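Local structure of arginine 3rd transport system periplasmic binding protein (Legionella pneumophila subsp. pneumophila str. Philadelphia 1, 3KZG) at residues Q201-L204 with I205-N209; N209-L212 with L213-A217. The protein probably binds arginine in the periplasm and delivers it to an ABC-type uptake system, as a solute-binding protein of family 3. All coordinates share one frame; numbering follows the deposited sequence.

Contact 1: residues Q201-L204 with I205-N209; sequences QFVL and IKKIN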
loop_
_atom_site.group_PDB
_atom_site.type_symbol
_atom_site.label_atom_id
_atom_site.label_comp_id
_atom_site.label_asym_id
_atom_site.label_seq_id
_atom_site.Cartn_x
_atom_site.Cartn_y
_atom_site.Cartn_z
ATOM N N GLN A 201 19.777 8.959 30.600
ATOM C CA GLN A 201 19.843 7.882 29.622
ATOM C C GLN A 201 19.414 8.363 28.236
ATOM O O GLN A 201 18.953 7.574 27.412
ATOM C CB GLN A 201 18.959 6.714 30.066
ATOM C CG GLN A 201 19.274 6.182 31.469
ATOM C CD GLN A 201 18.506 4.914 31.794
ATOM O OE1 GLN A 201 18.801 3.842 31.257
ATOM N NE2 GLN A 201 17.504 5.033 32.656
ATOM N N PHE A 202 19.585 9.657 27.984
ATOM C CA PHE A 202 19.208 10.242 26.706
ATOM C C PHE A 202 19.892 9.602 25.499
ATOM O O PHE A 202 19.326 9.580 24.405
ATOM C CB PHE A 202 19.449 11.760 26.726
ATOM C CG PHE A 202 20.872 12.155 27.012
ATOM C CD1 PHE A 202 21.836 12.121 26.005
ATOM C CD2 PHE A 202 21.247 12.573 28.284
ATOM C CE1 PHE A 202 23.151 12.504 26.264
ATOM C CE2 PHE A 202 22.560 12.957 28.553
ATOM C CZ PHE A 202 23.513 12.922 27.542
ATOM N N VAL A 203 21.096 9.064 25.679
ATOM C CA VAL A 203 21.766 8.438 24.551
ATOM C C VAL A 203 21.008 7.176 24.144
ATOM O O VAL A 203 20.776 6.939 22.955
ATOM C CB VAL A 203 23.229 8.068 24.875
ATOM C CG1 VAL A 203 23.816 7.235 23.741
ATOM C CG2 VAL A 203 24.058 9.337 25.074
ATOM N N LEU A 204 20.615 6.375 25.132
ATOM C CA LEU A 204 19.876 5.146 24.860
ATOM C C LEU A 204 18.497 5.450 24.269
ATOM O O LEU A 204 18.055 4.795 23.322
ATOM C CB LEU A 204 19.723 4.319 26.145
ATOM C CG LEU A 204 18.885 3.035 26.073
ATOM C CD1 LEU A 204 19.444 2.103 25.010
ATOM C CD2 LEU A 204 18.879 2.355 27.436
ATOM N N ILE A 205 17.822 6.441 24.835
ATOM C CA ILE A 205 16.502 6.831 24.359
ATOM C C ILE A 205 16.568 7.278 22.891
ATOM O O ILE A 205 15.691 6.937 22.084
ATOM C CB ILE A 205 15.927 7.961 25.245
ATOM C CG1 ILE A 205 15.561 7.391 26.621
ATOM C CG2 ILE A 205 14.702 8.586 24.595
ATOM C CD1 ILE A 205 14.473 6.311 26.577
ATOM N N LYS A 206 17.613 8.028 22.546
ATOM C CA LYS A 206 17.787 8.500 21.178
ATOM C C LYS A 206 17.970 7.356 20.190
ATOM O O LYS A 206 17.455 7.409 19.072
ATOM C CB LYS A 206 18.964 9.477 21.099
ATOM C CG LYS A 206 18.597 10.859 21.625
ATOM C CD LYS A 206 19.769 11.832 21.580
ATOM C CE LYS A 206 19.366 13.174 22.182
ATOM N NZ LYS A 206 20.495 14.136 22.237
ATOM N N LYS A 207 18.701 6.321 20.598
ATOM C CA LYS A 207 18.909 5.162 19.734
ATOM C C LYS A 207 17.571 4.424 19.568
ATOM O O LYS A 207 17.259 3.909 18.496
ATOM C CB LYS A 207 19.971 4.233 20.345
ATOM C CG LYS A 207 21.379 4.849 20.392
ATOM C CD LYS A 207 22.393 3.976 21.140
ATOM C CE LYS A 207 22.129 3.973 22.644
ATOM N NZ LYS A 207 23.217 3.310 23.442
ATOM N N ILE A 208 16.776 4.383 20.634
ATOM C CA ILE A 208 15.474 3.724 20.578
ATOM C C ILE A 208 14.508 4.501 19.674
ATOM O O ILE A 208 13.657 3.910 19.011
ATOM C CB ILE A 208 14.862 3.580 21.992
ATOM C CG1 ILE A 208 15.677 2.571 22.807
ATOM C CG2 ILE A 208 13.398 3.142 21.900
ATOM C CD1 ILE A 208 15.284 2.501 24.266
ATOM N N ASN A 209 14.638 5.822 19.646
ATOM C CA ASN A 209 13.769 6.628 18.800
ATOM C C ASN A 209 14.050 6.315 17.330
ATOM O O ASN A 209 13.119 6.115 16.542
ATOM C CB ASN A 209 13.965 8.122 19.083
ATOM C CG ASN A 209 13.401 8.534 20.432
ATOM O OD1 ASN A 209 12.616 7.798 21.037
ATOM N ND2 ASN A 209 13.791 9.716 20.910
#
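Lys207 lays its aliphatic chain across the first turn of the helix, its CE lying 3.8 Å from CG1 of Val203. The same CE is 4.0 Å from CD1 of Leu204, whose side chain the lysine crosses at about a right angle. A bend at the third torsion (chi3 -71°) brings both CE and NZ of the lysine back over Val203 and Leu204, with CE 3.4 Å from CA of Leu204. One residue further along, CG of Leu204 meets CD1 of Ile208 at 4.1 Å, again with i to i+4 spacing. Lys206 behaves differently: its chain runs extended past Phe202, and its NZ comes within only 4.5 Å of ring atom CD1, approaching obliquely.

Behind these side chains stands the start of an alpha-helix, with Gln201 at the N-cap position. Ile205 N donates to Gln201 O at 3.0 Å in a nearly straight bond (168°), and Lys206 N follows with a 3.0 Å bond to Phe202 O. The series continues from Lys207 N to Val203 O and from Ile208 N to Leu204 O (3.0 Å).

Lys206 packs on Glu191 of the second subunit. Leu204 and Ile208 turn their apolar side chains onto Leu66 of strand 66-67, while Ile208 also touches Leu41, just beyond helix 29-40, and Ile195.

Contact 2: residues N209-L212 with L213-A217; sequences NKIL and LEMEA
The carboxylate of Glu214 meets Ile211 through one oxygen: OE1 lies 3.4 Å from CD1 of Ile211, with the methyl standing off the carboxylate plane. The other oxygen, OE2, is 6.6 Å from NZ of Lys210, so no salt bridge forms there; that ammonium is instead hydrogen-bonded to Ser188 OG of the second subunit. OE2 lies close to Glu89 of the second subunit, which could raise the proton affinity of one of the two acids. The Glu216 carboxylate likewise lies close to Glu216 of the second subunit, and its side chain packs on Tyr221 of both subunits. The Asn209 amide accepts from Leu85 N through OD1.

The second branch of Ile211 points elsewhere. With CG2 anti to the backbone N, this methyl reaches SE of Met215, a selenomethionine, at 4.2 Å, the two side chains crossing obliquely. Beneath the pair, Met215 N donates to Ile211 O at 2.9 Å, while Leu213 N bonds Asn209 O at 3.0 Å.

Leu213 and Ala217 pack on Pro86 and Tyr225 of the second subunit, respectively. Ile211, Leu212 and Met215 form the face of helix 202-217 that packs on helix 29-40, and Met215 also meets the start of helix 220-228.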
loop_
_atom_site.group_PDB
_atom_site.type_symbol
_atom_site.label_atom_id
_atom_site.label_comp_id
_atom_site.label_asym_id
_atom_site.label_seq_id
_atom_site.Cartn_x
_atom_site.Cartn_y
_atom_site.Cartn_z
ATOM N N ASN A 209 14.638 5.822 19.646
ATOM C CA ASN A 209 13.769 6.628 18.800
ATOM C C ASN A 209 14.050 6.315 17.330
ATOM O O ASN A 209 13.119 6.115 16.542
ATOM C CB ASN A 209 13.965 8.122 19.083
ATOM C CG ASN A 209 13.401 8.534 20.432
ATOM O OD1 ASN A 209 12.616 7.798 21.037
ATOM N ND2 ASN A 209 13.791 9.716 20.910
ATOM N N LYS A 210 15.326 6.265 16.960
ATOM C CA LYS A 210 15.681 5.953 15.587
ATOM C C LYS A 210 15.113 4.587 15.214
ATOM O O LYS A 210 14.544 4.429 14.136
ATOM C CB LYS A 210 17.203 5.967 15.391
ATOM C CG LYS A 210 17.804 7.361 15.498
ATOM C CD LYS A 210 19.177 7.476 14.828
ATOM C CE LYS A 210 20.250 6.691 15.567
ATOM N NZ LYS A 210 21.614 7.006 15.049
ATOM N N ILE A 211 15.250 3.615 16.117
ATOM C CA ILE A 211 14.742 2.263 15.888
ATOM C C ILE A 211 13.230 2.278 15.665
ATOM O O ILE A 211 12.718 1.581 14.786
ATOM C CB ILE A 211 15.039 1.316 17.093
ATOM C CG1 ILE A 211 16.544 1.077 17.231
ATOM C CG2 ILE A 211 14.334 -0.023 16.901
ATOM C CD1 ILE A 211 17.179 0.470 15.999
ATOM N N LEU A 212 12.519 3.060 16.477
ATOM C CA LEU A 212 11.066 3.165 16.359
ATOM C C LEU A 212 10.678 3.744 15.001
ATOM O O LEU A 212 9.694 3.319 14.399
ATOM C CB LEU A 212 10.496 4.050 17.477
ATOM C CG LEU A 212 10.418 3.448 18.889
ATOM C CD1 LEU A 212 10.002 4.532 19.886
ATOM C CD2 LEU A 212 9.411 2.299 18.899
ATOM N N LEU A 213 11.451 4.719 14.529
ATOM C CA LEU A 213 11.186 5.327 13.234
ATOM C C LEU A 213 11.439 4.317 12.107
ATOM O O LEU A 213 10.659 4.233 11.162
ATOM C CB LEU A 213 12.057 6.575 13.050
ATOM C CG LEU A 213 11.672 7.760 13.950
ATOM C CD1 LEU A 213 12.684 8.887 13.828
ATOM C CD2 LEU A 213 10.275 8.240 13.566
ATOM N N GLU A 214 12.510 3.533 12.223
ATOM C CA GLU A 214 12.835 2.539 11.202
ATOM C C GLU A 214 11.816 1.401 11.188
ATOM O O GLU A 214 11.591 0.777 10.152
ATOM C CB GLU A 214 14.247 1.999 11.448
ATOM C CG GLU A 214 15.250 3.125 11.661
ATOM C CD GLU A 214 16.636 2.649 12.028
ATOM O OE1 GLU A 214 16.754 1.734 12.864
ATOM O OE2 GLU A 214 17.610 3.213 11.488
HETATM N N MSE A 215 11.198 1.122 12.333
HETATM C CA MSE A 215 10.183 0.068 12.394
HETATM C C MSE A 215 8.882 0.557 11.761
HETATM O O MSE A 215 8.124 -0.218 11.177
HETATM C CB MSE A 215 9.900 -0.339 13.847
HETATM C CG MSE A 215 10.931 -1.270 14.467
HETATM SE SE MSE A 215 10.506 -1.626 16.275
HETATM C CE MSE A 215 9.021 -2.848 15.966
ATOM N N GLU A 216 8.615 1.848 11.897
ATOM C CA GLU A 216 7.403 2.402 11.330
ATOM C C GLU A 216 7.587 2.492 9.825
ATOM O O GLU A 216 6.626 2.389 9.067
ATOM C CB GLU A 216 7.112 3.777 11.944
ATOM C CG GLU A 216 7.025 3.707 13.462
ATOM C CD GLU A 216 6.745 5.037 14.128
ATOM O OE1 GLU A 216 7.391 6.043 13.777
ATOM O OE2 GLU A 216 5.884 5.068 15.027
ATOM N N ALA A 217 8.834 2.642 9.395
ATOM C CA ALA A 217 9.124 2.756 7.971
ATOM C C ALA A 217 9.196 1.429 7.204
ATOM O O ALA A 217 8.899 1.401 6.014
ATOM C CB ALA A 217 10.410 3.546 7.769
#

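How the contacts relate
Both contacts are steps along helix 202-217, with no loop to close between their segments. Contact 1 covers the N-terminal turns, and contact 2 begins at Asn209, where contact 1 ends. They neither nest nor cross, and their centres are about 12 Å apart. From the N terminus onward, the surroundings change from strand 66-67, beside the first turns, to helix 29-40 and finally helix 220-228, which follows in the chain. Asn209, shared by the two, ties the middle of the helix to the segment after strand 82-83. The helix is thereby fastened to the lobe built on strand 4-13, and its burial increases from contact 1 to contact 2.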